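Local atomic coordinates of 1-deoxy-D-xylulose 5-phosphate reductoisomerase (Zymomonas mobilis, PDB entry 1R0K), a protein that catalyses the NADPH-dependent rearrangement and reduction of 1-deoxy-D-xylulose 5-phosphate to 2-C-methyl-D-erythritol 4-phosphate, a step of the non-mevalonate route to isoprenoids. Residues R169-T174 with S248-L253; L239-S244 with R293-E298. One frame throughout, in Å; residues are numbered along the deposited sequence.

From the N terminus the chain passes the NADPH-binding Rossmann domain and reaches 169-174, which waits some 75 residues for its partner 248-253; interaction 1 closes that loop. Segment 239-244 lies between the two segments of interaction 1 and pairs with 293-298, which comes after both, so the two loops cross rather than nest. Strand 236-240 and strand 246-252 flank the same strand, 168-175, and the contacts meet where I173 O lies 2.9 Å from L239 N, a probable hydrogen bond. Interaction 1 joins the two inner strands of the mixed sheet; interaction 2 ties its edge strand to 294-296, and both touch the second subunit.

Interaction 1. Residues R169-T174 with S248-L253; sequences RRIIIT and SMVEYL
The carboxylate of E251 lies at the guanidinium edges of R169 and R170, its plane turned about 80° from each. The R169 guanidinium carries L253 CA over one face, toward the rim, and in its plane NH1 forms a salt bridge to E251 OE2 (2.9 Å). I172 CD1 sits over the centre of one face of R170, 3.6 Å above the plane. NE and NH2 of R170 converge on E251 OE1, NE at 2.7 Å from above the carboxylate plane and NH2 at 2.9 Å. E251 CG is anti to its backbone N (chi1 -172°), and the extended chain carries one oxygen to each arginine. A classic beta bulge sets R169 and R170 against E251 alone: E251 O takes a bond from R169 N (2.8 Å) and a weak one from R170 N. An alanine in place of E251 would probably leave R169 and R170 without the carboxylate they share, their positive charges less well balanced, and S286 of the second subunit without its bond to OE2. Beyond the bulge the antiparallel pairing continues to I172 and M249 (I172 N to M249 O 2.8 Å, M249 N to I172 O 2.9 Å); on the face bearing R170 and E251, M249 CE touches I172 CD1 at 4.0 Å. L287 O of the second subunit bonds R170 NH2 and E281 there R169, while R170 NH1 has a second acidic partner in E237. In the mixed sheet these inner strands lie between 236-240 and 257-261; helix 151-159 covers the I171 side, and F289 of the second subunit packs on I172 and M249 opposite.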
loop_
_atom_site.group_PDB
_atom_site.type_symbol
_atom_site.label_atom_id
_atom_site.label_comp_id
_atom_site.label_asym_id
_atom_site.label_seq_id
_atom_site.Cartn_x
_atom_site.Cartn_y
_atom_site.Cartn_z
ATOM N N ARG B 169 7.377 8.981 -7.587
ATOM C CA ARG B 169 7.862 10.308 -7.231
ATOM C C ARG B 169 8.977 10.106 -6.211
ATOM O O ARG B 169 10.018 10.759 -6.273
ATOM C CB ARG B 169 6.758 11.161 -6.609
ATOM C CG ARG B 169 7.275 12.468 -6.009
ATOM C CD ARG B 169 6.132 13.400 -5.686
ATOM N NE ARG B 169 5.491 13.877 -6.908
ATOM C CZ ARG B 169 4.183 14.059 -7.040
ATOM N NH1 ARG B 169 3.371 13.798 -6.024
ATOM N NH2 ARG B 169 3.690 14.515 -8.185
ATOM N N ARG B 170 8.753 9.199 -5.267
ATOM C CA ARG B 170 9.761 8.908 -4.255
ATOM C C ARG B 170 9.530 7.553 -3.598
ATOM O O ARG B 170 8.406 7.059 -3.538
ATOM C CB ARG B 170 9.783 9.993 -3.168
ATOM C CG ARG B 170 8.490 10.135 -2.385
ATOM C CD ARG B 170 8.661 10.946 -1.082
ATOM N NE ARG B 170 7.353 11.282 -0.530
ATOM C CZ ARG B 170 7.122 11.748 0.695
ATOM N NH1 ARG B 170 8.113 11.949 1.554
ATOM N NH2 ARG B 170 5.879 12.024 1.056
ATOM N N ILE B 171 10.619 6.942 -3.141
ATOM C CA ILE B 171 10.562 5.670 -2.433
ATOM C C ILE B 171 11.070 5.998 -1.033
ATOM O O ILE B 171 12.162 6.551 -0.867
ATOM C CB ILE B 171 11.471 4.593 -3.072
ATOM C CG1 ILE B 171 10.848 4.099 -4.381
ATOM C CG2 ILE B 171 11.682 3.437 -2.096
ATOM C CD1 ILE B 171 11.620 2.974 -5.053
ATOM N N ILE B 172 10.264 5.672 -0.033
ATOM C CA ILE B 172 10.617 5.948 1.348
ATOM C C ILE B 172 11.023 4.664 2.048
ATOM O O ILE B 172 10.207 3.766 2.237
ATOM C CB ILE B 172 9.431 6.557 2.107
ATOM C CG1 ILE B 172 8.894 7.770 1.349
ATOM C CG2 ILE B 172 9.858 6.946 3.520
ATOM C CD1 ILE B 172 7.596 8.303 1.919
ATOM N N ILE B 173 12.296 4.570 2.406
ATOM C CA ILE B 173 12.779 3.404 3.115
ATOM C C ILE B 173 12.647 3.748 4.592
ATOM O O ILE B 173 13.306 4.659 5.089
ATOM C CB ILE B 173 14.254 3.110 2.797
ATOM C CG1 ILE B 173 14.439 2.937 1.290
ATOM C CG2 ILE B 173 14.703 1.855 3.535
ATOM C CD1 ILE B 173 15.883 2.721 0.881
ATOM N N THR B 174 11.766 3.044 5.288
ATOM C CA THR B 174 11.589 3.297 6.710
ATOM C C THR B 174 12.751 2.679 7.470
ATOM O O THR B 174 13.340 1.693 7.024
ATOM C CB THR B 174 10.257 2.730 7.217
ATOM O OG1 THR B 174 10.107 1.375 6.772
ATOM C CG2 THR B 174 9.100 3.577 6.692
ATOM N N SER B 248 7.949 0.183 4.582
ATOM C CA SER B 248 8.439 1.068 3.515
ATOM C C SER B 248 7.296 1.561 2.636
ATOM O O SER B 248 6.192 1.021 2.678
ATOM C CB SER B 248 9.531 0.413 2.661
ATOM O OG SER B 248 10.792 0.565 3.301
ATOM N N MET B 249 7.551 2.595 1.839
ATOM C CA MET B 249 6.485 3.156 1.024
ATOM C C MET B 249 6.936 3.665 -0.337
ATOM O O MET B 249 8.129 3.880 -0.579
ATOM C CB MET B 249 5.830 4.309 1.789
ATOM C CG MET B 249 5.540 4.008 3.250
ATOM S SD MET B 249 4.803 5.420 4.122
ATOM C CE MET B 249 6.226 6.093 4.951
ATOM N N VAL B 250 5.957 3.869 -1.216
ATOM C CA VAL B 250 6.214 4.385 -2.556
ATOM C C VAL B 250 5.165 5.443 -2.883
ATOM O O VAL B 250 3.960 5.171 -2.816
ATOM C CB VAL B 250 6.116 3.278 -3.638
ATOM C CG1 VAL B 250 6.333 3.886 -5.015
ATOM C CG2 VAL B 250 7.140 2.185 -3.381
ATOM N N GLU B 251 5.607 6.650 -3.222
ATOM C CA GLU B 251 4.654 7.694 -3.582
ATOM C C GLU B 251 4.588 7.806 -5.095
ATOM O O GLU B 251 5.614 7.785 -5.779
ATOM C CB GLU B 251 5.042 9.059 -3.005
ATOM C CG GLU B 251 3.942 10.108 -3.222
ATOM C CD GLU B 251 4.334 11.494 -2.756
ATOM O OE1 GLU B 251 4.917 11.617 -1.663
ATOM O OE2 GLU B 251 4.042 12.467 -3.484
ATOM N N TYR B 252 3.366 7.936 -5.601
ATOM C CA TYR B 252 3.119 8.052 -7.028
ATOM C C TYR B 252 2.924 9.516 -7.414
ATOM O O TYR B 252 2.692 10.366 -6.553
ATOM C CB TYR B 252 1.880 7.231 -7.404
ATOM C CG TYR B 252 2.093 5.734 -7.291
ATOM C CD1 TYR B 252 2.407 5.134 -6.066
ATOM C CD2 TYR B 252 2.029 4.924 -8.421
ATOM C CE1 TYR B 252 2.656 3.759 -5.982
ATOM C CE2 TYR B 252 2.275 3.556 -8.348
ATOM C CZ TYR B 252 2.588 2.979 -7.134
ATOM O OH TYR B 252 2.843 1.630 -7.091
ATOM N N LEU B 253 3.022 9.785 -8.715
ATOM C CA LEU B 253 2.878 11.124 -9.288
ATOM C C LEU B 253 1.581 11.828 -8.923
ATOM O O LEU B 253 1.514 13.061 -8.975
ATOM C CB LEU B 253 2.977 11.061 -10.822
ATOM C CG LEU B 253 4.198 10.397 -11.468
ATOM C CD1 LEU B 253 4.129 10.578 -12.987
ATOM C CD2 LEU B 253 5.478 11.008 -10.921
#

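Interaction 2. Residues L239-S244 with R293-E298; sequences LVHPQS and RQMDFE
H241 and F297 form the close-packed part of the contact, their rings side by side, planes 10° apart and offset, with little of one above the other. F297 CE2 lies over one face of the imidazole, toward the rim, 3.4 Å from H241 ND1. That nitrogen donates in the ring plane to D296 O (2.8 Å, N-H...O 168°), while H241 NE2 bonds I246 N, so both ring nitrogens are engaged and fix its rotation. L239 CD2 meets F297 CD2 at 3.7 Å, and M295 CG approaches the edge of the imidazole at CE1. A single antiparallel bridge joins V240 to E298: E298 N to V240 O is 2.9 Å, the return bond weak. The side toward Q243 is more open to solvent: Q243 and D296 are partly exposed, and a water bridges Q243 NE2 and Q294 O. A bend at chi2 (72°) puts Q243 CD close to D296: D296 N donates to Q243 OE1 from above the amide plane (2.8 Å), and Q243 NE2 donates to D296 OD2 on its anti side (2.8 Å). H241 to S244 form a type I beta turn. Strand 294-296 pairs antiparallel with its counterpart in the second subunit, D296 OD1 bonding Q294 NE2 there, so the contact connects edge strand 236-240 to a sheet running across the dimer interface; strand 246-252 packs against L239, M295 and F297, helix 289-292 against Q243 and M295.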
loop_
_atom_site.group_PDB
_atom_site.type_symbol
_atom_site.label_atom_id
_atom_site.label_comp_id
_atom_site.label_asym_id
_atom_site.label_seq_id
_atom_site.Cartn_x
_atom_site.Cartn_y
_atom_site.Cartn_z
ATOM N N LEU B 239 13.284 7.367 6.162
ATOM C CA LEU B 239 12.414 7.937 7.180
ATOM C C LEU B 239 12.509 7.107 8.450
ATOM O O LEU B 239 12.225 5.908 8.433
ATOM C CB LEU B 239 10.959 7.970 6.679
ATOM C CG LEU B 239 9.869 8.434 7.657
ATOM C CD1 LEU B 239 10.069 9.897 8.022
ATOM C CD2 LEU B 239 8.493 8.233 7.032
ATOM N N VAL B 240 12.923 7.737 9.547
ATOM C CA VAL B 240 13.028 7.026 10.814
ATOM C C VAL B 240 11.620 6.830 11.367
ATOM O O VAL B 240 10.838 7.773 11.475
ATOM C CB VAL B 240 13.908 7.793 11.827
ATOM C CG1 VAL B 240 13.887 7.089 13.176
ATOM C CG2 VAL B 240 15.349 7.868 11.299
ATOM N N HIS B 241 11.313 5.583 11.696
ATOM C CA HIS B 241 10.007 5.174 12.199
ATOM C C HIS B 241 10.310 4.069 13.214
ATOM O O HIS B 241 10.434 2.900 12.861
ATOM C CB HIS B 241 9.183 4.673 10.995
ATOM C CG HIS B 241 7.949 3.911 11.359
ATOM N ND1 HIS B 241 7.028 4.370 12.276
ATOM C CD2 HIS B 241 7.477 2.724 10.912
ATOM C CE1 HIS B 241 6.042 3.495 12.380
ATOM N NE2 HIS B 241 6.291 2.487 11.562
ATOM N N PRO B 242 10.439 4.439 14.501
ATOM C CA PRO B 242 10.747 3.499 15.586
ATOM C C PRO B 242 9.993 2.168 15.614
ATOM O O PRO B 242 10.610 1.109 15.713
ATOM C CB PRO B 242 10.499 4.332 16.842
ATOM C CG PRO B 242 10.863 5.725 16.393
ATOM C CD PRO B 242 10.183 5.788 15.038
ATOM N N GLN B 243 8.666 2.220 15.529
ATOM C CA GLN B 243 7.853 1.002 15.584
ATOM C C GLN B 243 8.144 -0.012 14.481
ATOM O O GLN B 243 7.901 -1.206 14.648
ATOM C CB GLN B 243 6.363 1.356 15.549
ATOM C CG GLN B 243 5.841 2.137 16.758
ATOM C CD GLN B 243 6.310 3.578 16.780
ATOM O OE1 GLN B 243 6.615 4.162 15.742
ATOM N NE2 GLN B 243 6.342 4.168 17.965
ATOM N N SER B 244 8.646 0.465 13.345
ATOM C CA SER B 244 8.954 -0.417 12.223
ATOM C C SER B 244 7.766 -1.273 11.791
ATOM O O SER B 244 7.941 -2.440 11.426
ATOM C CB SER B 244 10.135 -1.337 12.568
ATOM O OG SER B 244 11.319 -0.592 12.787
ATOM N N ARG B 293 -1.572 1.372 18.866
ATOM C CA ARG B 293 -1.987 2.698 19.301
ATOM C C ARG B 293 -1.295 3.897 18.660
ATOM O O ARG B 293 -1.958 4.862 18.277
ATOM C CB ARG B 293 -1.856 2.801 20.825
ATOM C CG ARG B 293 -2.037 4.198 21.375
ATOM C CD ARG B 293 -1.825 4.226 22.882
ATOM N NE ARG B 293 -1.814 5.590 23.410
ATOM C CZ ARG B 293 -0.918 6.517 23.080
ATOM N NH1 ARG B 293 0.050 6.235 22.218
ATOM N NH2 ARG B 293 -0.985 7.730 23.616
ATOM N N GLN B 294 0.024 3.846 18.518
ATOM C CA GLN B 294 0.730 4.997 17.975
ATOM C C GLN B 294 1.953 4.676 17.112
ATOM O O GLN B 294 2.702 3.742 17.393
ATOM C CB GLN B 294 1.133 5.892 19.154
ATOM C CG GLN B 294 1.566 7.301 18.813
ATOM C CD GLN B 294 1.692 8.167 20.059
ATOM O OE1 GLN B 294 2.585 7.967 20.882
ATOM N NE2 GLN B 294 0.782 9.122 20.211
ATOM N N MET B 295 2.129 5.462 16.051
ATOM C CA MET B 295 3.264 5.333 15.135
ATOM C C MET B 295 4.020 6.660 15.159
ATOM O O MET B 295 3.404 7.722 15.132
ATOM C CB MET B 295 2.790 5.062 13.700
ATOM C CG MET B 295 2.443 3.617 13.389
ATOM S SD MET B 295 1.851 3.461 11.699
ATOM C CE MET B 295 0.864 1.954 11.805
ATOM N N ASP B 296 5.347 6.599 15.217
ATOM C CA ASP B 296 6.168 7.805 15.230
ATOM C C ASP B 296 7.042 7.915 13.988
ATOM O O ASP B 296 7.474 6.907 13.436
ATOM C CB ASP B 296 7.067 7.818 16.465
ATOM C CG ASP B 296 6.281 7.902 17.745
ATOM O OD1 ASP B 296 5.580 8.920 17.926
ATOM O OD2 ASP B 296 6.362 6.954 18.557
ATOM N N PHE B 297 7.307 9.148 13.565
ATOM C CA PHE B 297 8.146 9.395 12.397
ATOM C C PHE B 297 9.029 10.619 12.632
ATOM O O PHE B 297 8.594 11.598 13.231
ATOM C CB PHE B 297 7.288 9.633 11.145
ATOM C CG PHE B 297 6.289 8.551 10.882
ATOM C CD1 PHE B 297 5.019 8.612 11.448
ATOM C CD2 PHE B 297 6.623 7.457 10.087
ATOM C CE1 PHE B 297 4.093 7.595 11.226
ATOM C CE2 PHE B 297 5.708 6.435 9.859
ATOM C CZ PHE B 297 4.438 6.504 10.429
ATOM N N GLU B 298 10.268 10.555 12.159
ATOM C CA GLU B 298 11.205 11.663 12.313
ATOM C C GLU B 298 12.251 11.589 11.209
ATOM O O GLU B 298 12.442 10.541 10.588
ATOM C CB GLU B 298 11.883 11.607 13.690
ATOM C CG GLU B 298 12.816 10.421 13.877
ATOM C CD GLU B 298 13.420 10.359 15.270
ATOM O OE1 GLU B 298 12.693 10.032 16.229
ATOM O OE2 GLU B 298 14.626 10.642 15.409
HETATM O O HOH W 1 4.083 2.973 19.902
#